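Local coordinates for periplasmic binding protein (Pseudomonas aeruginosa, PDB 2R79) that binds heme in the periplasm and probably hands it to an inner-membrane transporter for uptake into the cell, at residues 2-7 and 57-62; 29-34 and 44-49. All coordinates share one frame; numbering follows the deposited sequence.

Contact 2 (29-34 with 44-49) is nested along the chain inside the loop that contact 1 (2-7 with 57-62) closes, and their centres lie 15 Å apart on the same side of the chain's centre. Contact 1 joins strand 5-7 to the loop that leads into strand 62-65, its neighbour in the four-stranded parallel sheet. Strand 25-28, on the other side of 5-7, leads straight into contact 2, whose two segments lie in the long loop before helix 52-56. The two meet where Ser7 O lies 3.0 Å from Asp29 N, a probable hydrogen bond, and where Val44 packs on Val6 and Leu58. The heme-binding loop thus leaves an outermost strand, next to the pairing of contact 1.

Contact 1: 2-7 and 57-62; sequences PQRWVS and ALRPDI
Ile62 sets its CG2 methyl over the face of the Trp5 indole, 3.5 Å from the centroid of the five-membered ring and 12° off the ring normal, a CH-pi contact. Its chi1 of 179° turns CG1 anti to the backbone N and leaves CG2 between N and the carbonyl carbon, where the methyl meets both the indole and Pro2 CB (3.6 Å from Ile62 CG2). The indole is held by its own segment too: Trp5 NE1 donates to Pro2 O at 3.1 Å, with the oxygen close to the ring plane, although the N-H comes from above the carbonyl plane. Helix 94-108 adds Leu104, Trp107 and Leu108 around this ring. Asp61 reaches back from the other segment, and its OD2 takes Arg4 N at 3.0 Å through the anti lone pair and Gln3 N through a weak bond. In return Arg4 O accepts two N-H groups, Asp61 N at 2.8 Å and Ile62 N at 3.3 Å, so the backbone is pinned just before the strand begins. Arg4 bends at chi3 and lays its guanidinium flat on that of Arg59, centres 4.5 Å apart and planes at 18°, a stack of two like charges. Val6 CG2, anti to its own carbonyl carbon, packs on Leu58 CD1 and Pro60 CB. Val6 N to Ile62 O, 3.1 Å, and the bond of Ile62 N to Arg4 O together make the parallel bridge of Trp5 with Ile62. Strand 5-7 lies between 25-28 and 62-65, in the 2-1-3-4 order of this periplasmic binding protein's parallel sheet, with 85-87 beyond.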
ATOM      1  N   PRO A   2      41.761  -2.478  -0.185  1.00 37.38           N
ATOM      2  CA  PRO A   2      40.910  -2.010   0.916  1.00 37.24           C
ATOM      3  C   PRO A   2      39.670  -2.880   1.129  1.00 37.55           C
ATOM      4  O   PRO A   2      39.016  -3.292   0.168  1.00 36.45           O
ATOM      5  CB  PRO A   2      40.569  -0.575   0.503  1.00 36.76           C
ATOM      6  CG  PRO A   2      40.696  -0.598  -0.989  1.00 35.73           C
ATOM      7  CD  PRO A   2      41.931  -1.428  -1.199  1.00 37.00           C
ATOM      8  N   GLN A   3      39.353  -3.154   2.395  1.00 37.95           N
ATOM      9  CA  GLN A   3      38.202  -3.983   2.742  1.00 37.96           C
ATOM     10  C   GLN A   3      37.032  -3.197   3.317  1.00 37.14           C
ATOM     11  O   GLN A   3      35.876  -3.584   3.147  1.00 38.16           O
ATOM     12  CB  GLN A   3      38.612  -5.061   3.741  1.00 39.25           C
ATOM     13  CG  GLN A   3      39.643  -6.024   3.204  1.00 40.48           C
ATOM     14  CD  GLN A   3      39.191  -6.700   1.935  1.00 42.25           C
ATOM     15  OE1 GLN A   3      38.181  -7.403   1.919  1.00 42.91           O
ATOM     16  NE2 GLN A   3      39.936  -6.491   0.854  1.00 43.14           N
ATOM     17  N   ARG A   4      37.329  -2.109   4.017  1.00 36.39           N
ATOM     18  CA  ARG A   4      36.280  -1.284   4.600  1.00 35.80           C
ATOM     19  C   ARG A   4      36.267   0.079   3.917  1.00 34.44           C
ATOM     20  O   ARG A   4      37.207   0.863   4.047  1.00 33.39           O
ATOM     21  CB  ARG A   4      36.497  -1.113   6.105  1.00 37.65           C
ATOM     22  CG  ARG A   4      36.621  -2.424   6.885  1.00 40.05           C
ATOM     23  CD  ARG A   4      36.255  -2.217   8.354  1.00 41.62           C
ATOM     24  NE  ARG A   4      34.892  -2.668   8.629  1.00 43.99           N
ATOM     25  CZ  ARG A   4      34.032  -2.034   9.419  1.00 43.01           C
ATOM     26  NH1 ARG A   4      34.384  -0.909  10.019  1.00 37.78           N
ATOM     27  NH2 ARG A   4      32.815  -2.531   9.612  1.00 46.28           N
ATOM     28  N   TRP A   5      35.190   0.350   3.193  1.00 32.94           N
ATOM     29  CA  TRP A   5      35.042   1.599   2.456  1.00 32.36           C
ATOM     30  C   TRP A   5      33.959   2.514   3.002  1.00 32.01           C
ATOM     31  O   TRP A   5      32.901   2.061   3.432  1.00 32.50           O
ATOM     32  CB  TRP A   5      34.673   1.320   0.998  1.00 30.07           C
ATOM     33  CG  TRP A   5      35.677   0.585   0.180  1.00 29.93           C
ATOM     34  CD1 TRP A   5      36.340  -0.561   0.514  1.00 29.85           C
ATOM     35  CD2 TRP A   5      36.060   0.891  -1.167  1.00 28.60           C
ATOM     36  NE1 TRP A   5      37.107  -0.992  -0.544  1.00 29.23           N
ATOM     37  CE2 TRP A   5      36.954  -0.118  -1.588  1.00 28.95           C
ATOM     38  CE3 TRP A   5      35.729   1.920  -2.059  1.00 28.07           C
ATOM     39  CZ2 TRP A   5      37.523  -0.129  -2.864  1.00 29.77           C
ATOM     40  CZ3 TRP A   5      36.293   1.909  -3.329  1.00 29.22           C
ATOM     41  CH2 TRP A   5      37.182   0.888  -3.721  1.00 29.25           C
ATOM     42  N   VAL A   6      34.235   3.809   2.971  1.00 31.98           N
ATOM     43  CA  VAL A   6      33.260   4.812   3.365  1.00 32.99           C
ATOM     44  C   VAL A   6      33.179   5.668   2.103  1.00 34.56           C
ATOM     45  O   VAL A   6      34.209   6.071   1.555  1.00 34.26           O
ATOM     46  CB  VAL A   6      33.729   5.651   4.561  1.00 32.13           C
ATOM     47  CG1 VAL A   6      32.888   6.910   4.675  1.00 28.56           C
ATOM     48  CG2 VAL A   6      33.588   4.834   5.833  1.00 31.25           C
ATOM     49  N   SER A   7      31.967   5.919   1.623  1.00 33.35           N
ATOM     50  CA  SER A   7      31.813   6.682   0.398  1.00 34.47           C
ATOM     51  C   SER A   7      30.946   7.926   0.507  1.00 34.81           C
ATOM     52  O   SER A   7      29.840   7.888   1.060  1.00 34.37           O
ATOM     53  CB  SER A   7      31.263   5.772  -0.701  1.00 33.74           C
ATOM     54  OG  SER A   7      31.067   6.493  -1.901  1.00 36.64           O
ATOM     55  N   ALA A  57      35.131   6.386  13.408  1.00 43.76           N
ATOM     56  CA  ALA A  57      34.405   5.388  14.189  1.00 41.68           C
ATOM     57  C   ALA A  57      34.167   4.097  13.422  1.00 41.88           C
ATOM     58  O   ALA A  57      33.918   3.048  14.015  1.00 41.69           O
ATOM     59  CB  ALA A  57      33.079   5.964  14.641  1.00 40.80           C
ATOM     60  N   LEU A  58      34.240   4.180  12.099  1.00 42.31           N
ATOM     61  CA  LEU A  58      34.016   3.027  11.241  1.00 41.18           C
ATOM     62  C   LEU A  58      35.304   2.295  10.872  1.00 41.66           C
ATOM     63  O   LEU A  58      35.266   1.299  10.159  1.00 41.24           O
ATOM     64  CB  LEU A  58      33.288   3.466   9.967  1.00 39.43           C
ATOM     65  CG  LEU A  58      31.882   4.041  10.166  1.00 39.08           C
ATOM     66  CD1 LEU A  58      31.349   4.575   8.849  1.00 38.77           C
ATOM     67  CD2 LEU A  58      30.965   2.965  10.717  1.00 37.70           C
ATOM     68  N   ARG A  59      36.442   2.784  11.353  1.00 42.70           N
ATOM     69  CA  ARG A  59      37.720   2.137  11.056  1.00 44.22           C
ATOM     70  C   ARG A  59      37.829   1.858   9.553  1.00 43.15           C
ATOM     71  O   ARG A  59      38.026   0.717   9.136  1.00 42.19           O
ATOM     72  CB  ARG A  59      37.825   0.817  11.830  1.00 45.92           C
ATOM     73  CG  ARG A  59      37.475   0.927  13.308  1.00 50.78           C
ATOM     74  CD  ARG A  59      37.699  -0.393  14.047  1.00 54.95           C
ATOM     75  NE  ARG A  59      36.879  -1.498  13.541  1.00 58.89           N
ATOM     76  CZ  ARG A  59      35.549  -1.542  13.594  1.00 60.71           C
ATOM     77  NH1 ARG A  59      34.865  -0.537  14.130  1.00 61.92           N
ATOM     78  NH2 ARG A  59      34.900  -2.598  13.123  1.00 60.94           N
ATOM     79  N   PRO A  60      37.701   2.902   8.719  1.00 42.86           N
ATOM     80  CA  PRO A  60      37.783   2.746   7.265  1.00 43.07           C
ATOM     81  C   PRO A  60      39.192   2.558   6.715  1.00 44.39           C
ATOM     82  O   PRO A  60      40.148   3.178   7.191  1.00 45.53           O
ATOM     83  CB  PRO A  60      37.155   4.034   6.757  1.00 42.52           C
ATOM     84  CG  PRO A  60      37.652   5.029   7.756  1.00 41.33           C
ATOM     85  CD  PRO A  60      37.427   4.309   9.074  1.00 42.21           C
ATOM     86  N   ASP A  61      39.316   1.698   5.711  1.00 43.44           N
ATOM     87  CA  ASP A  61      40.597   1.472   5.068  1.00 43.11           C
ATOM     88  C   ASP A  61      40.734   2.522   3.973  1.00 42.25           C
ATOM     89  O   ASP A  61      41.841   2.882   3.574  1.00 42.29           O
ATOM     90  CB  ASP A  61      40.657   0.078   4.446  1.00 45.50           C
ATOM     91  CG  ASP A  61      40.815  -1.014   5.480  1.00 49.46           C
ATOM     92  OD1 ASP A  61      41.781  -0.942   6.269  1.00 52.09           O
ATOM     93  OD2 ASP A  61      39.982  -1.947   5.501  1.00 49.81           O
ATOM     94  N   ILE A  62      39.600   3.023   3.498  1.00 38.96           N
ATOM     95  CA  ILE A  62      39.617   4.020   2.444  1.00 37.89           C
ATOM     96  C   ILE A  62      38.388   4.909   2.445  1.00 37.19           C
ATOM     97  O   ILE A  62      37.284   4.471   2.752  1.00 39.20           O
ATOM     98  CB  ILE A  62      39.737   3.344   1.054  1.00 37.73           C
ATOM     99  CG1 ILE A  62      39.729   4.403  -0.053  1.00 38.37           C
ATOM    100  CG2 ILE A  62      38.599   2.361   0.854  1.00 37.45           C
ATOM    101  CD1 ILE A  62      39.920   3.831  -1.447  1.00 35.09           C
TER

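Contact 2: 29-34 and 44-49; sequences DTTSQH and VGYQRQ. With HEM (protoporphyrin IX containing Fe), chain D.
Tyr46, whose ring edge meets Thr31, coordinates the heme iron through its phenolic oxygen, with Tyr46 OH 2.3 Å from FE, and the same oxygen accepts a hydrogen bond from Arg48 NE at 2.9 Å that lies near the guanidinium plane. With CG anti to the backbone N (chi1 -178°), the ring runs past the two threonines and turns one face to the porphyrin; Arg48 N and Gln47 CG lie over the opposite face. Thr31 CG2 approaches the edge at Tyr46 CE1, 3.5 Å away, and Thr30 OG1 lies 3.6 Å from Tyr46 CD1. The backbones join by Thr30 N to Gly45 O, 2.9 Å, approached from above the carbonyl plane. Asp29 holds the turn that supplies these threonines: OD2 accepts Thr31 N (3.0 Å) in an Asx turn and Thr31 OG1 through its syn lone pair, while OD1 takes Ser32 OG and Gly9 N. Gln47 CB rests against Asp29 OD2, while Gln47 NE2 is hydrogen-bonded to Glu68 OE2. The heme is also hydrogen-bonded to Arg203. Iron and the nearby arginine would both be expected to favour a phenolate at Tyr46, consistent with a tyrosine-ligated heme carrier, which would probably have to let the heme go at its transporter.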
ATOM      1  N   ASP A  29      27.606   8.842   2.875  1.00 29.32           N
ATOM      2  CA  ASP A  29      27.083  10.163   3.182  1.00 29.76           C
ATOM      3  C   ASP A  29      25.593  10.162   2.850  1.00 29.78           C
ATOM      4  O   ASP A  29      25.091   9.235   2.211  1.00 29.28           O
ATOM      5  CB  ASP A  29      27.805  11.235   2.361  1.00 30.22           C
ATOM      6  CG  ASP A  29      27.342  11.270   0.918  1.00 34.18           C
ATOM      7  OD1 ASP A  29      27.580  10.277   0.194  1.00 33.76           O
ATOM      8  OD2 ASP A  29      26.732  12.287   0.515  1.00 32.73           O
ATOM      9  N   THR A  30      24.895  11.207   3.272  1.00 29.27           N
ATOM     10  CA  THR A  30      23.462  11.312   3.045  1.00 31.23           C
ATOM     11  C   THR A  30      22.972  11.337   1.589  1.00 29.81           C
ATOM     12  O   THR A  30      21.801  11.052   1.337  1.00 29.62           O
ATOM     13  CB  THR A  30      22.886  12.542   3.780  1.00 31.27           C
ATOM     14  OG1 THR A  30      23.550  13.724   3.323  1.00 35.16           O
ATOM     15  CG2 THR A  30      23.093  12.409   5.284  1.00 32.17           C
ATOM     16  N   THR A  31      23.833  11.667   0.629  1.00 28.87           N
ATOM     17  CA  THR A  31      23.378  11.690  -0.767  1.00 29.18           C
ATOM     18  C   THR A  31      23.386  10.301  -1.396  1.00 28.29           C
ATOM     19  O   THR A  31      22.937  10.129  -2.529  1.00 30.79           O
ATOM     20  CB  THR A  31      24.239  12.615  -1.667  1.00 29.41           C
ATOM     21  OG1 THR A  31      25.588  12.134  -1.703  1.00 29.29           O
ATOM     22  CG2 THR A  31      24.213  14.047  -1.155  1.00 26.92           C
ATOM     23  N   SER A  32      23.892   9.316  -0.663  1.00 26.55           N
ATOM     24  CA  SER A  32      23.954   7.944  -1.158  1.00 25.49           C
ATOM     25  C   SER A  32      22.689   7.206  -0.745  1.00 25.72           C
ATOM     26  O   SER A  32      22.616   6.633   0.340  1.00 26.17           O
ATOM     27  CB  SER A  32      25.189   7.246  -0.598  1.00 24.84           C
ATOM     28  OG  SER A  32      26.368   7.910  -1.022  1.00 23.25           O
ATOM     29  N   GLN A  33      21.698   7.218  -1.629  1.00 25.11           N
ATOM     30  CA  GLN A  33      20.413   6.598  -1.361  1.00 24.92           C
ATOM     31  C   GLN A  33      20.053   5.483  -2.328  1.00 25.48           C
ATOM     32  O   GLN A  33      18.920   4.991  -2.329  1.00 26.62           O
ATOM     33  CB  GLN A  33      19.336   7.679  -1.401  1.00 28.03           C
ATOM     34  CG  GLN A  33      19.487   8.733  -0.312  1.00 29.70           C
ATOM     35  CD  GLN A  33      18.702   9.996  -0.608  1.00 33.37           C
ATOM     36  OE1 GLN A  33      17.603   9.945  -1.163  1.00 34.84           O
ATOM     37  NE2 GLN A  33      19.257  11.141  -0.227  1.00 34.63           N
ATOM     38  N   HIS A  34      21.012   5.083  -3.154  1.00 24.53           N
ATOM     39  CA  HIS A  34      20.775   4.030  -4.126  1.00 25.14           C
ATOM     40  C   HIS A  34      21.989   3.136  -4.251  1.00 25.75           C
ATOM     41  O   HIS A  34      23.099   3.617  -4.432  1.00 26.94           O
ATOM     42  CB  HIS A  34      20.430   4.631  -5.492  1.00 25.04           C
ATOM     43  CG  HIS A  34      19.205   5.488  -5.475  1.00 23.39           C
ATOM     44  ND1 HIS A  34      19.219   6.796  -5.043  1.00 24.64           N
ATOM     45  CD2 HIS A  34      17.911   5.197  -5.752  1.00 23.94           C
ATOM     46  CE1 HIS A  34      17.986   7.274  -5.053  1.00 26.11           C
ATOM     47  NE2 HIS A  34      17.173   6.322  -5.478  1.00 24.17           N
ATOM     48  N   VAL A  44      27.718   9.141   7.615  1.00 36.76           N
ATOM     49  CA  VAL A  44      28.837  10.021   7.924  1.00 36.45           C
ATOM     50  C   VAL A  44      28.474  11.476   7.671  1.00 37.62           C
ATOM     51  O   VAL A  44      29.347  12.343   7.665  1.00 39.04           O
ATOM     52  CB  VAL A  44      30.072   9.676   7.081  1.00 37.02           C
ATOM     53  CG1 VAL A  44      30.651   8.351   7.531  1.00 37.83           C
ATOM     54  CG2 VAL A  44      29.695   9.617   5.609  1.00 37.21           C
ATOM     55  N   GLY A  45      27.186  11.732   7.460  1.00 36.98           N
ATOM     56  CA  GLY A  45      26.714  13.083   7.214  1.00 37.09           C
ATOM     57  C   GLY A  45      26.705  13.485   5.748  1.00 37.83           C
ATOM     58  O   GLY A  45      26.877  12.653   4.863  1.00 35.91           O
ATOM     59  N   TYR A  46      26.491  14.770   5.489  1.00 38.98           N
ATOM     60  CA  TYR A  46      26.466  15.274   4.124  1.00 40.57           C
ATOM     61  C   TYR A  46      27.896  15.309   3.587  1.00 41.57           C
ATOM     62  O   TYR A  46      28.843  15.586   4.328  1.00 41.30           O
ATOM     63  CB  TYR A  46      25.844  16.671   4.093  1.00 41.82           C
ATOM     64  CG  TYR A  46      25.723  17.261   2.708  1.00 43.27           C
ATOM     65  CD1 TYR A  46      25.163  16.528   1.660  1.00 42.82           C
ATOM     66  CD2 TYR A  46      26.150  18.562   2.447  1.00 43.61           C
ATOM     67  CE1 TYR A  46      25.033  17.075   0.386  1.00 44.34           C
ATOM     68  CE2 TYR A  46      26.022  19.122   1.175  1.00 44.52           C
ATOM     69  CZ  TYR A  46      25.464  18.373   0.149  1.00 44.80           C
ATOM     70  OH  TYR A  46      25.345  18.920  -1.110  1.00 43.62           O
ATOM     71  N   GLN A  47      28.047  15.031   2.297  1.00 41.60           N
ATOM     72  CA  GLN A  47      29.365  14.999   1.671  1.00 44.39           C
ATOM     73  C   GLN A  47      30.175  16.290   1.803  1.00 45.33           C
ATOM     74  O   GLN A  47      31.391  16.249   1.990  1.00 45.80           O
ATOM     75  CB  GLN A  47      29.233  14.641   0.189  1.00 45.60           C
ATOM     76  CG  GLN A  47      28.797  15.781  -0.709  1.00 47.59           C
ATOM     77  CD  GLN A  47      28.941  15.438  -2.179  1.00 49.49           C
ATOM     78  OE1 GLN A  47      29.869  14.733  -2.571  1.00 50.82           O
ATOM     79  NE2 GLN A  47      28.029  15.941  -3.001  1.00 50.59           N
ATOM     80  N   ARG A  48      29.508  17.435   1.701  1.00 46.94           N
ATOM     81  CA  ARG A  48      30.191  18.722   1.798  1.00 48.75           C
ATOM     82  C   ARG A  48      30.516  19.097   3.244  1.00 50.09           C
ATOM     83  O   ARG A  48      31.268  20.044   3.494  1.00 48.71           O
ATOM     84  CB  ARG A  48      29.339  19.824   1.160  1.00 49.59           C
ATOM     85  CG  ARG A  48      29.084  19.636  -0.333  1.00 51.70           C
ATOM     86  CD  ARG A  48      28.129  20.696  -0.871  1.00 52.19           C
ATOM     87  NE  ARG A  48      27.608  20.365  -2.197  1.00 52.73           N
ATOM     88  CZ  ARG A  48      28.256  20.569  -3.340  1.00 53.39           C
ATOM     89  NH1 ARG A  48      29.467  21.114  -3.337  1.00 53.82           N
ATOM     90  NH2 ARG A  48      27.688  20.230  -4.491  1.00 52.22           N
ATOM     91  N   GLN A  49      29.956  18.348   4.190  1.00 50.15           N
ATOM     92  CA  GLN A  49      30.180  18.613   5.608  1.00 51.23           C
ATOM     93  C   GLN A  49      30.390  17.322   6.406  1.00 50.34           C
ATOM     94  O   GLN A  49      29.655  17.039   7.354  1.00 49.40           O
ATOM     95  CB  GLN A  49      28.990  19.398   6.167  1.00 52.29           C
ATOM     96  CG  GLN A  49      28.860  20.805   5.597  1.00 55.22           C
ATOM     97  CD  GLN A  49      27.476  21.389   5.801  1.00 57.06           C
ATOM     98  OE1 GLN A  49      26.933  21.344   6.902  1.00 59.90           O
ATOM     99  NE2 GLN A  49      26.903  21.948   4.741  1.00 57.33           N
TER
HETATM  100  CHA HEM D 500      24.208  22.657   0.818  1.00 45.10           C
HETATM  101  CHB HEM D 500      21.795  18.385   1.217  1.00 44.32           C
HETATM  102  CHC HEM D 500      21.997  17.849  -3.605  1.00 43.12           C
HETATM  103  CHD HEM D 500      24.466  22.031  -4.018  1.00 45.22           C
HETATM  104  C1A HEM D 500      23.533  21.534   1.370  1.00 45.67           C
HETATM  105  C2A HEM D 500      23.188  21.339   2.772  1.00 47.40           C
HETATM  106  C3A HEM D 500      22.547  20.134   2.870  1.00 46.53           C
HETATM  107  C4A HEM D 500      22.451  19.594   1.537  1.00 44.47           C
HETATM  108  CMA HEM D 500      22.062  19.443   4.148  1.00 45.62           C
HETATM  109  CAA HEM D 500      23.443  22.269   3.958  1.00 50.53           C
HETATM  110  CBA HEM D 500      22.354  23.318   4.168  1.00 55.19           C
HETATM  111  CGA HEM D 500      22.343  24.380   3.080  1.00 58.75           C
HETATM  112  O1A HEM D 500      23.311  25.174   3.006  1.00 60.11           O
HETATM  113  O2A HEM D 500      21.370  24.418   2.293  1.00 60.38           O
HETATM  114  C1B HEM D 500      21.710  17.813  -0.057  1.00 43.26           C
HETATM  115  C2B HEM D 500      21.019  16.572  -0.377  1.00 44.87           C
HETATM  116  C3B HEM D 500      21.064  16.423  -1.741  1.00 43.70           C
HETATM  117  C4B HEM D 500      21.802  17.568  -2.246  1.00 42.99           C
HETATM  118  CMB HEM D 500      20.424  15.574   0.633  1.00 45.14           C
HETATM  119  CAB HEM D 500      20.561  15.371  -2.507  1.00 43.64           C
HETATM  120  CBB HEM D 500      19.337  14.805  -2.336  1.00 45.20           C
HETATM  121  C1C HEM D 500      22.702  18.942  -4.130  1.00 43.15           C
HETATM  122  C2C HEM D 500      22.851  19.213  -5.543  1.00 44.30           C
HETATM  123  C3C HEM D 500      23.489  20.403  -5.678  1.00 45.24           C
HETATM  124  C4C HEM D 500      23.821  20.826  -4.327  1.00 44.93           C
HETATM  125  CMC HEM D 500      22.403  18.323  -6.693  1.00 44.97           C
HETATM  126  CAC HEM D 500      23.587  21.141  -6.858  1.00 46.29           C
HETATM  127  CBC HEM D 500      24.710  21.217  -7.613  1.00 46.88           C
HETATM  128  C1D HEM D 500      24.642  22.539  -2.734  1.00 45.89           C
HETATM  129  C2D HEM D 500      25.238  23.825  -2.474  1.00 47.85           C
HETATM  130  C3D HEM D 500      25.210  24.003  -1.135  1.00 48.58           C
HETATM  131  C4D HEM D 500      24.529  22.844  -0.548  1.00 46.09           C
HETATM  132  CMD HEM D 500      25.812  24.800  -3.500  1.00 48.05           C
HETATM  133  CAD HEM D 500      25.918  25.174  -0.456  1.00 50.36           C
HETATM  134  CBD HEM D 500      27.125  24.829   0.416  1.00 55.80           C
HETATM  135  CGD HEM D 500      28.309  24.257  -0.363  1.00 58.71           C
HETATM  136  O1D HEM D 500      29.349  23.978   0.274  1.00 59.25           O
HETATM  137  O2D HEM D 500      28.209  24.086  -1.601  1.00 60.62           O
HETATM  138  NA  HEM D 500      23.095  20.433   0.620  1.00 44.43           N
HETATM  139  NB  HEM D 500      22.240  18.399  -1.207  1.00 43.68           N
HETATM  140  NC  HEM D 500      23.314  19.932  -3.374  1.00 43.63           N
HETATM  141  ND  HEM D 500      24.216  21.924  -1.553  1.00 44.77           N
HETATM  142 FE   HEM D 500      23.383  20.091  -1.348  1.00 40.45          FE